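Local coordinates for heme-binding protein HutZ (Vibrio cholerae, PDB 3TGV) that binds heme and probably degrades it to biliverdin beta and delta, releasing the iron, at residues Phe35-Gln39 with Glu40-Val44; Met66-Asp69 with Glu70-Lys74; Glu92-Ser95 with Glu96-Gln100; Cys99-Ile102 with Ala103-Glu107. The protein carries 1 engineered substitution. All coordinates share one frame; numbering follows the deposited sequence.

Contact 1: Phe35-Gln39 with Glu40-Val44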
loop_
_atom_site.group_PDB
_atom_site.type_symbol
_atom_site.label_atom_id
_atom_site.label_comp_id
_atom_site.label_asym_id
_atom_site.label_seq_id
_atom_site.Cartn_x
_atom_site.Cartn_y
_atom_site.Cartn_z
ATOM N N PHE A 35 12.340 -4.790 1.598
ATOM C CA PHE A 35 12.520 -6.052 0.888
ATOM C C PHE A 35 13.898 -6.128 0.255
ATOM O O PHE A 35 14.579 -5.120 0.114
ATOM C CB PHE A 35 11.477 -6.188 -0.233
ATOM C CG PHE A 35 11.762 -5.316 -1.435
ATOM C CD1 PHE A 35 11.523 -3.947 -1.391
ATOM C CD2 PHE A 35 12.275 -5.865 -2.610
ATOM C CE1 PHE A 35 11.774 -3.143 -2.499
ATOM C CE2 PHE A 35 12.548 -5.069 -3.716
ATOM C CZ PHE A 35 12.293 -3.717 -3.673
ATOM N N VAL A 36 14.292 -7.338 -0.119
ATOM C CA VAL A 36 15.350 -7.534 -1.102
ATOM C C VAL A 36 14.800 -8.466 -2.165
ATOM O O VAL A 36 13.832 -9.190 -1.922
ATOM C CB VAL A 36 16.617 -8.170 -0.484
ATOM C CG1 VAL A 36 17.183 -7.281 0.605
ATOM C CG2 VAL A 36 16.308 -9.555 0.057
ATOM N N GLN A 37 15.399 -8.452 -3.350
ATOM C CA GLN A 37 14.978 -9.385 -4.390
ATOM C C GLN A 37 16.173 -10.047 -5.049
ATOM O O GLN A 37 17.260 -9.470 -5.122
ATOM C CB GLN A 37 14.073 -8.724 -5.434
ATOM C CG GLN A 37 14.763 -7.730 -6.349
ATOM C CD GLN A 37 14.965 -8.253 -7.771
ATOM O OE1 GLN A 37 14.887 -9.461 -8.034
ATOM N NE2 GLN A 37 15.227 -7.334 -8.698
ATOM N N ASN A 38 15.966 -11.285 -5.476
ATOM C CA ASN A 38 16.997 -12.056 -6.147
ATOM C C ASN A 38 16.366 -13.125 -7.017
ATOM O O ASN A 38 15.162 -13.077 -7.293
ATOM C CB ASN A 38 17.999 -12.658 -5.152
ATOM C CG ASN A 38 17.329 -13.472 -4.054
ATOM O OD1 ASN A 38 16.460 -14.307 -4.314
ATOM N ND2 ASN A 38 17.729 -13.221 -2.814
ATOM N N GLN A 39 17.178 -14.085 -7.446
ATOM C CA GLN A 39 16.750 -15.063 -8.437
ATOM C C GLN A 39 15.642 -15.958 -7.899
ATOM O O GLN A 39 14.910 -16.590 -8.671
ATOM C CB GLN A 39 17.943 -15.916 -8.866
ATOM C CG GLN A 39 18.020 -16.171 -10.363
ATOM C CD GLN A 39 19.351 -16.783 -10.774
ATOM O OE1 GLN A 39 19.965 -17.541 -10.010
ATOM N NE2 GLN A 39 19.815 -16.443 -11.979
ATOM N N GLU A 40 15.527 -15.990 -6.572
ATOM C CA GLU A 40 14.593 -16.869 -5.875
ATOM C C GLU A 40 13.255 -16.195 -5.569
ATOM O O GLU A 40 12.295 -16.862 -5.186
ATOM C CB GLU A 40 15.218 -17.343 -4.558
ATOM C CG GLU A 40 16.688 -17.708 -4.655
ATOM C CD GLU A 40 16.902 -19.086 -5.253
ATOM O OE1 GLU A 40 16.824 -20.083 -4.500
ATOM O OE2 GLU A 40 17.144 -19.172 -6.477
ATOM N N GLY A 41 13.202 -14.871 -5.713
ATOM C CA GLY A 41 11.975 -14.121 -5.500
ATOM C C GLY A 41 12.189 -12.858 -4.687
ATOM O O GLY A 41 13.318 -12.393 -4.524
ATOM N N TYR A 42 11.099 -12.295 -4.176
ATOM C CA TYR A 42 11.189 -11.148 -3.282
ATOM C C TYR A 42 11.109 -11.625 -1.833
ATOM O O TYR A 42 10.392 -12.573 -1.525
ATOM C CB TYR A 42 10.076 -10.147 -3.574
ATOM C CG TYR A 42 10.173 -9.464 -4.929
ATOM C CD1 TYR A 42 10.606 -8.147 -5.034
ATOM C CD2 TYR A 42 9.834 -10.133 -6.090
ATOM C CE1 TYR A 42 10.690 -7.509 -6.261
ATOM C CE2 TYR A 42 9.922 -9.503 -7.333
ATOM C CZ TYR A 42 10.353 -8.193 -7.407
ATOM O OH TYR A 42 10.438 -7.560 -8.634
ATOM N N PHE A 43 11.843 -10.973 -0.943
ATOM C CA PHE A 43 11.865 -11.405 0.449
ATOM C C PHE A 43 11.568 -10.271 1.410
ATOM O O PHE A 43 12.118 -9.178 1.287
ATOM C CB PHE A 43 13.206 -12.049 0.795
ATOM C CG PHE A 43 13.481 -13.308 0.026
ATOM C CD1 PHE A 43 13.261 -14.552 0.603
ATOM C CD2 PHE A 43 13.952 -13.249 -1.281
ATOM C CE1 PHE A 43 13.511 -15.714 -0.112
ATOM C CE2 PHE A 43 14.201 -14.398 -1.996
ATOM C CZ PHE A 43 13.980 -15.632 -1.417
ATOM N N VAL A 44 10.693 -10.545 2.370
ATOM C CA VAL A 44 10.432 -9.604 3.453
ATOM C C VAL A 44 10.636 -10.279 4.801
ATOM O O VAL A 44 10.374 -11.473 4.947
ATOM C CB VAL A 44 9.007 -9.046 3.384
ATOM C CG1 VAL A 44 8.823 -8.235 2.096
ATOM C CG2 VAL A 44 7.989 -10.181 3.476
#
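Gln37 and Tyr42 face each other as a non-hydrogen-bonded pair, their CA atoms 4.3 Å apart, and this is where packing is tight. Gln37 CB lies over one face of the Tyr42 ring in a CH-pi contact, 3.9 Å from the ring centroid, its nearest atom being Tyr42 CD1. Phe35 reaches the same ring at its edge: Phe35 CD2 lies in the tyrosine plane, 3.7 Å from Tyr42 CD1, with the two rings inclined by 37°. Met66 of strand 61-67 packs against both rings. On the other face of the sheet Val36 CG2 rests 4.0 Å from Phe43 CB, and the backbones of these two residues exchange a pair of bonds, Phe43 N to Val36 O at 2.8 Å being the shorter. The ladder identifies an antiparallel beta hairpin, strands 28-38 and 41-47 joined by a type I turn from Asn38 to Gly41, within the curled sheet of the pyridoxamine 5'-phosphate oxidase-like fold. Backbone bonding holds up to the turn, where Gly41 N comes to Asn38 O from above the carbonyl plane; the solvent side is loose in its side chains, Gln39 being exposed. With chi1 at 54°, Asn38 CG lies between backbone N and carbonyl carbon, and Asn38 OD1 accepts Glu40 N at 3.0 Å, in the carbonyl plane and on a lone pair, forming an Asx turn. Asn38 ND2 is hydrogen-bonded to Gln104 OE1.

Contact 2: Met66-Asp69 with Glu70-Lys74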
loop_
_atom_site.group_PDB
_atom_site.type_symbol
_atom_site.label_atom_id
_atom_site.label_comp_id
_atom_site.label_asym_id
_atom_site.label_seq_id
_atom_site.Cartn_x
_atom_site.Cartn_y
_atom_site.Cartn_z
ATOM N N MET A 66 5.261 -1.729 -5.613
ATOM C CA MET A 66 6.440 -0.909 -5.404
ATOM C C MET A 66 6.099 0.444 -6.039
ATOM O O MET A 66 5.755 0.510 -7.223
ATOM C CB MET A 66 7.621 -1.588 -6.100
ATOM C CG MET A 66 8.999 -1.025 -5.835
ATOM S SD MET A 66 10.239 -1.890 -6.852
ATOM C CE MET A 66 9.895 -3.585 -6.434
ATOM N N ILE A 67 6.151 1.518 -5.257
ATOM C CA ILE A 67 5.609 2.805 -5.700
ATOM C C ILE A 67 6.468 4.022 -5.325
ATOM O O ILE A 67 7.091 4.054 -4.252
ATOM C CB ILE A 67 4.163 3.001 -5.159
ATOM C CG1 ILE A 67 3.544 4.271 -5.738
ATOM C CG2 ILE A 67 4.145 2.998 -3.607
ATOM C CD1 ILE A 67 2.039 4.303 -5.628
ATOM N N GLU A 68 6.514 5.023 -6.204
ATOM C CA GLU A 68 7.297 6.217 -5.905
ATOM C C GLU A 68 6.590 7.012 -4.814
ATOM O O GLU A 68 5.392 6.851 -4.608
ATOM C CB GLU A 68 7.509 7.096 -7.144
ATOM C CG GLU A 68 6.305 7.921 -7.535
ATOM C CD GLU A 68 6.542 8.737 -8.809
ATOM O OE1 GLU A 68 7.694 9.135 -9.082
ATOM O OE2 GLU A 68 5.567 8.978 -9.527
ATOM N N ASP A 69 7.329 7.875 -4.130
ATOM C CA ASP A 69 6.804 8.619 -2.989
ATOM C C ASP A 69 5.780 9.661 -3.421
ATOM O O ASP A 69 5.852 10.167 -4.533
ATOM C CB ASP A 69 7.950 9.315 -2.256
ATOM C CG ASP A 69 8.803 8.348 -1.455
ATOM O OD1 ASP A 69 8.278 7.284 -1.062
ATOM O OD2 ASP A 69 9.990 8.657 -1.206
ATOM N N GLU A 70 4.837 9.997 -2.541
ATOM C CA GLU A 70 3.897 11.064 -2.848
ATOM C C GLU A 70 4.635 12.335 -3.242
ATOM O O GLU A 70 4.284 12.971 -4.228
ATOM C CB GLU A 70 2.961 11.367 -1.671
ATOM C CG GLU A 70 1.741 10.487 -1.611
ATOM C CD GLU A 70 0.801 10.857 -0.494
ATOM O OE1 GLU A 70 0.675 12.066 -0.186
ATOM O OE2 GLU A 70 0.208 9.930 0.102
ATOM N N THR A 71 5.659 12.709 -2.479
ATOM C CA THR A 71 6.348 13.974 -2.745
ATOM C C THR A 71 7.194 13.971 -4.024
ATOM O O THR A 71 7.512 15.028 -4.543
ATOM C CB THR A 71 7.223 14.429 -1.560
ATOM O OG1 THR A 71 8.058 13.344 -1.138
ATOM C CG2 THR A 71 6.352 14.869 -0.408
ATOM N N GLU A 72 7.561 12.795 -4.523
ATOM C CA GLU A 72 8.351 12.717 -5.752
ATOM C C GLU A 72 7.475 12.697 -7.009
ATOM O O GLU A 72 7.945 13.002 -8.110
ATOM C CB GLU A 72 9.281 11.493 -5.727
ATOM C CG GLU A 72 9.767 11.007 -7.116
ATOM C CD GLU A 72 10.683 11.998 -7.856
ATOM O OE1 GLU A 72 11.612 11.536 -8.560
ATOM O OE2 GLU A 72 10.471 13.229 -7.754
ATOM N N ALA A 73 6.204 12.343 -6.851
ATOM C CA ALA A 73 5.327 12.164 -8.008
ATOM C C ALA A 73 4.986 13.465 -8.730
ATOM O O ALA A 73 4.506 14.422 -8.120
ATOM C CB ALA A 73 4.061 11.444 -7.610
ATOM N N LYS A 74 5.227 13.477 -10.037
ATOM C CA LYS A 74 4.809 14.571 -10.901
ATOM C C LYS A 74 3.292 14.661 -10.874
ATOM O O LYS A 74 2.725 15.743 -10.714
ATOM C CB LYS A 74 5.284 14.325 -12.332
ATOM C CG LYS A 74 6.230 15.380 -12.897
ATOM C CD LYS A 74 6.722 14.969 -14.289
ATOM C CE LYS A 74 7.295 16.149 -15.074
ATOM N NZ LYS A 74 7.747 15.745 -16.442
#
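Asp69 O receives two amides from the following turn, Glu72 N at 3.1 Å and Ala73 N at 3.2 Å, both weak because the N-H directions are bent, 135° and 130° at the hydrogen. The bend fits residues 70-72, which have helical backbone angles but no regular helix bonding. Stronger partners hold the carboxylates. Asp69 OD1 forms a salt bridge with Arg14 and accepts from Glu70 N of the second subunit, while OD2 bonds Thr71 OG1 of that subunit; the Glu70 carboxylate reaches Thr16 OG1 and Lys15 N of the second subunit. Asp69 of each copy also packs on its counterpart, which places the turn in the dimer interface. The Glu68 side chain meets the turn by packing. With CG between the backbone N and the carbonyl carbon (chi1 77°), the extended chain runs alongside Glu72 and Ala73, where Glu68 OE1 touches Glu72 CG at 3.4 Å and OE2 touches Ala73 CB at 3.5 Å; OE2 also accepts from Lys80 N. The two glutamates cross at about a right angle, with Glu68 OE1 and Glu72 OE1 4.6 Å apart, so their like charges would probably repel somewhat. The segment leaves strand 61-67, whose Met66 is backbone hydrogen-bonded to Leu82 of strand 81-91 and packs on Leu17 of strand 16-22, and it ends in the loop leading to strand 81-91.

Contact 3: Glu92-Ser95 with Glu96-Gln100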
loop_
_atom_site.group_PDB
_atom_site.type_symbol
_atom_site.label_atom_id
_atom_site.label_comp_id
_atom_site.label_asym_id
_atom_site.label_seq_id
_atom_site.Cartn_x
_atom_site.Cartn_y
_atom_site.Cartn_z
ATOM N N GLU A 92 12.742 -21.280 6.067
ATOM C CA GLU A 92 13.156 -21.948 7.297
ATOM C C GLU A 92 14.372 -21.278 7.913
ATOM O O GLU A 92 15.376 -21.044 7.242
ATOM C CB GLU A 92 13.435 -23.435 7.070
ATOM C CG GLU A 92 13.793 -24.168 8.362
ATOM C CD GLU A 92 14.016 -25.660 8.165
ATOM O OE1 GLU A 92 13.049 -26.435 8.349
ATOM O OE2 GLU A 92 15.159 -26.056 7.834
ATOM N N ARG A 93 14.273 -20.974 9.199
ATOM C CA ARG A 93 15.339 -20.286 9.899
ATOM C C ARG A 93 16.668 -21.021 9.769
ATOM O O ARG A 93 16.751 -22.230 9.968
ATOM C CB ARG A 93 14.972 -20.110 11.373
ATOM C CG ARG A 93 16.022 -19.390 12.188
ATOM C CD ARG A 93 15.450 -18.928 13.521
ATOM N NE ARG A 93 15.786 -17.531 13.782
ATOM C CZ ARG A 93 14.906 -16.534 13.802
ATOM N NH1 ARG A 93 13.614 -16.771 13.601
ATOM N NH2 ARG A 93 15.319 -15.297 14.041
ATOM N N ASP A 94 17.707 -20.271 9.423
ATOM C CA ASP A 94 19.057 -20.806 9.366
ATOM C C ASP A 94 19.301 -21.755 8.201
ATOM O O ASP A 94 20.402 -22.276 8.049
ATOM C CB ASP A 94 19.413 -21.476 10.688
ATOM C CG ASP A 94 19.635 -20.473 11.790
ATOM O OD1 ASP A 94 20.321 -19.457 11.536
ATOM O OD2 ASP A 94 19.109 -20.695 12.900
ATOM N N SER A 95 18.282 -21.975 7.377
ATOM C CA SER A 95 18.483 -22.717 6.142
ATOM C C SER A 95 19.395 -21.915 5.218
ATOM O O SER A 95 19.656 -20.729 5.456
ATOM C CB SER A 95 17.150 -22.996 5.444
ATOM O OG SER A 95 16.575 -21.805 4.929
ATOM N N GLU A 96 19.875 -22.556 4.159
ATOM C CA GLU A 96 20.795 -21.896 3.248
ATOM C C GLU A 96 20.164 -20.650 2.612
ATOM O O GLU A 96 20.809 -19.609 2.499
ATOM C CB GLU A 96 21.254 -22.875 2.174
ATOM C CG GLU A 96 22.478 -22.419 1.401
ATOM C CD GLU A 96 22.966 -23.481 0.435
ATOM O OE1 GLU A 96 22.881 -23.254 -0.792
ATOM O OE2 GLU A 96 23.430 -24.545 0.908
ATOM N N LEU A 97 18.903 -20.759 2.204
ATOM C CA LEU A 97 18.191 -19.607 1.659
ATOM C C LEU A 97 18.075 -18.488 2.693
ATOM O O LEU A 97 18.234 -17.311 2.367
ATOM C CB LEU A 97 16.807 -20.009 1.154
ATOM C CG LEU A 97 16.053 -18.940 0.352
ATOM C CD1 LEU A 97 16.977 -18.276 -0.664
ATOM C CD2 LEU A 97 14.826 -19.535 -0.346
ATOM N N TRP A 98 17.799 -18.863 3.938
ATOM C CA TRP A 98 17.694 -17.899 5.028
ATOM C C TRP A 98 18.969 -17.090 5.166
ATOM O O TRP A 98 18.942 -15.860 5.191
ATOM C CB TRP A 98 17.415 -18.615 6.350
ATOM C CG TRP A 98 17.550 -17.728 7.549
ATOM C CD1 TRP A 98 18.714 -17.336 8.157
ATOM C CD2 TRP A 98 16.488 -17.129 8.301
ATOM N NE1 TRP A 98 18.435 -16.528 9.234
ATOM C CE2 TRP A 98 17.076 -16.389 9.344
ATOM C CE3 TRP A 98 15.095 -17.153 8.192
ATOM C CZ2 TRP A 98 16.320 -15.673 10.268
ATOM C CZ3 TRP A 98 14.347 -16.445 9.111
ATOM C CH2 TRP A 98 14.960 -15.713 10.135
ATOM N N CYS A 99 20.092 -17.789 5.266
ATOM C CA CYS A 99 21.372 -17.127 5.462
ATOM C C CYS A 99 21.703 -16.186 4.305
ATOM O O CYS A 99 22.190 -15.078 4.521
ATOM C CB CYS A 99 22.474 -18.170 5.668
ATOM S SG CYS A 99 22.167 -19.272 7.085
ATOM N N GLN A 100 21.423 -16.617 3.080
ATOM C CA GLN A 100 21.695 -15.788 1.906
ATOM C C GLN A 100 20.882 -14.496 1.920
ATOM O O GLN A 100 21.423 -13.399 1.757
ATOM C CB GLN A 100 21.404 -16.566 0.626
ATOM C CG GLN A 100 22.303 -17.771 0.423
ATOM C CD GLN A 100 21.755 -18.742 -0.607
ATOM O OE1 GLN A 100 21.283 -18.339 -1.674
ATOM N NE2 GLN A 100 21.804 -20.031 -0.285
#
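Glu96 opens the helix, its side chain starting away from the preceding loop and extended beyond CG. Leu97 brushes Ser95 with its CB before its end turns to Val91 of strand 81-91. Trp98 carries most of the contact. Its backbone N bonds Ser95 OG at 3.3 Å, a weak capping bond that marks Ser95 as the N-cap of helix 96-109. With CG anti to the backbone N (chi1 169°), the indole swings back against the type II turn from Glu92 to Ser95. One indole face takes that turn's backbone: Asp94 N lies 3.2 Å from Trp98 CG, and Arg93 CA makes a CH-pi contact with the six-membered ring, 3.6 Å from Trp98 CE3. The Arg93 side chain runs alongside in the same direction, bringing Trp98 CH2 over the centre of its guanidinium, 3.8 Å from Arg93 CZ. The planes are 46° apart, too inclined for a parallel stack, and Arg93 NH2 is also engaged by Leu119 O. Cys99 N then donates to Ser95 O at 3.0 Å and 165°, an i to i+4 helical bond, while Cys99 SG sits 3.6 Å from Asp94 O. Ser95 thus works in both directions: OG donates to Glu92 O at 2.7 Å, on a lone pair, and Glu92 O receives Ser95 N as well. A single carbonyl therefore closes the turn and holds the serine hydroxyl; this would orient the hydroxyl so that OG can accept, weakly, from Trp98 N.

Contact 4: Cys99-Ile102 with Ala103-Glu107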
loop_
_atom_site.group_PDB
_atom_site.type_symbol
_atom_site.label_atom_id
_atom_site.label_comp_id
_atom_site.label_asym_id
_atom_site.label_seq_id
_atom_site.Cartn_x
_atom_site.Cartn_y
_atom_site.Cartn_z
ATOM N N CYS A 99 20.092 -17.789 5.266
ATOM C CA CYS A 99 21.372 -17.127 5.462
ATOM C C CYS A 99 21.703 -16.186 4.305
ATOM O O CYS A 99 22.190 -15.078 4.521
ATOM C CB CYS A 99 22.474 -18.170 5.668
ATOM S SG CYS A 99 22.167 -19.272 7.085
ATOM N N GLN A 100 21.423 -16.617 3.080
ATOM C CA GLN A 100 21.695 -15.788 1.906
ATOM C C GLN A 100 20.882 -14.496 1.920
ATOM O O GLN A 100 21.423 -13.399 1.757
ATOM C CB GLN A 100 21.404 -16.566 0.626
ATOM C CG GLN A 100 22.303 -17.771 0.423
ATOM C CD GLN A 100 21.755 -18.742 -0.607
ATOM O OE1 GLN A 100 21.283 -18.339 -1.674
ATOM N NE2 GLN A 100 21.804 -20.031 -0.285
ATOM N N VAL A 101 19.577 -14.632 2.116
ATOM C CA VAL A 101 18.687 -13.478 2.103
ATOM C C VAL A 101 18.972 -12.546 3.283
ATOM O O VAL A 101 18.999 -11.327 3.117
ATOM C CB VAL A 101 17.205 -13.904 2.087
ATOM C CG1 VAL A 101 16.291 -12.677 2.113
ATOM C CG2 VAL A 101 16.921 -14.755 0.860
ATOM N N ILE A 102 19.195 -13.113 4.469
ATOM C CA ILE A 102 19.547 -12.286 5.618
ATOM C C ILE A 102 20.798 -11.469 5.297
ATOM O O ILE A 102 20.851 -10.257 5.533
ATOM C CB ILE A 102 19.794 -13.120 6.890
ATOM C CG1 ILE A 102 18.516 -13.836 7.336
ATOM C CG2 ILE A 102 20.296 -12.231 8.006
ATOM C CD1 ILE A 102 17.356 -12.911 7.635
ATOM N N ALA A 103 21.807 -12.142 4.757
ATOM C CA ALA A 103 23.016 -11.466 4.300
ATOM C C ALA A 103 22.681 -10.305 3.367
ATOM O O ALA A 103 23.105 -9.174 3.597
ATOM C CB ALA A 103 23.928 -12.453 3.590
ATOM N N GLN A 104 21.921 -10.594 2.311
ATOM C CA GLN A 104 21.531 -9.574 1.343
ATOM C C GLN A 104 20.838 -8.407 2.032
ATOM O O GLN A 104 21.144 -7.247 1.770
ATOM C CB GLN A 104 20.623 -10.174 0.260
ATOM C CG GLN A 104 20.283 -9.219 -0.875
ATOM C CD GLN A 104 19.520 -9.891 -1.998
ATOM O OE1 GLN A 104 19.162 -11.073 -1.914
ATOM N NE2 GLN A 104 19.276 -9.141 -3.073
ATOM N N MET A 105 19.913 -8.726 2.931
ATOM C CA MET A 105 19.165 -7.709 3.664
ATOM C C MET A 105 20.063 -6.847 4.531
ATOM O O MET A 105 19.883 -5.633 4.598
ATOM C CB MET A 105 18.074 -8.356 4.513
ATOM C CG MET A 105 16.936 -8.937 3.700
ATOM S SD MET A 105 15.557 -9.449 4.743
ATOM C CE MET A 105 16.193 -9.059 6.358
ATOM N N GLY A 106 21.019 -7.479 5.206
ATOM C CA GLY A 106 21.998 -6.742 5.989
ATOM C C GLY A 106 22.762 -5.774 5.102
ATOM O O GLY A 106 22.953 -4.613 5.453
ATOM N N GLU A 107 23.191 -6.245 3.937
ATOM C CA GLU A 107 23.903 -5.379 3.002
ATOM C C GLU A 107 23.058 -4.178 2.558
ATOM O O GLU A 107 23.573 -3.066 2.423
ATOM C CB GLU A 107 24.386 -6.169 1.784
ATOM C CG GLU A 107 24.777 -5.296 0.597
ATOM C CD GLU A 107 26.251 -5.405 0.237
ATOM O OE1 GLU A 107 26.566 -5.456 -0.977
ATOM O OE2 GLU A 107 27.091 -5.437 1.167
#
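Met105 N donates to Val101 O over 2.8 Å, nearly straight at 164°, and is one of four successive i to i+4 bonds that make this stretch a regular turn of the alpha helix 96-109. Gly106 N to Ile102 O repeats the distance, and Gln104 N to Gln100 O is 2.9 Å. Side chains follow the same spacing. Met105, its CG anti to the carbonyl carbon (chi1 -70°), folds back toward the preceding turn; its CG lies 3.2 Å from Val101 O and 4.1 Å from Val101 CG1. These two residues form the buried side of the helix, Val101 resting on Val36 and Phe43 of the hairpin strands and Met105 on Val36 and Leu45. Next to them Ile102 joins Met105 in packing on Ile113 of helix 112-116, so this edge joins two helices. The CG-SD torsion of Met105, near zero, is eclipsed, which makes the position of its methyl group doubtful. Gln104 projects from the side of the helix facing the hairpin turn, where its amide NE2 donates to Gln37 O beside the bond of its OE1 with Asn38 ND2. The flank carrying Cys99, Gln100 and Ala103 is exposed to solvent, and there Ala103 CB touches backbone carbonyls, 3.2 Å from Gln100 O and 3.3 Å from Cys99 O.

Followed from the N terminus, the contacts lie in series, and none encloses or crosses another. Contact 1 closes the tight turn between strands 28-38 and 41-47. Contact 2 turns the chain after strand 61-67, at the dimer interface; its Met66 CE reaches back to Phe35 CZ of contact 1 at 3.7 Å. Contact 3 closes the turn into helix 96-109, and contact 4 begins where it ends, sharing Cys99 and Gln100. That helix packs on the hairpin face carrying Val36 and Phe43, with Val101 CG1 3.4 Å from Phe43 CB and Leu97 CD2 4.0 Å from Phe43 CE1. Contacts 2 and 3 sit on opposite sides of the chain's centre, their own centres about 33 Å apart.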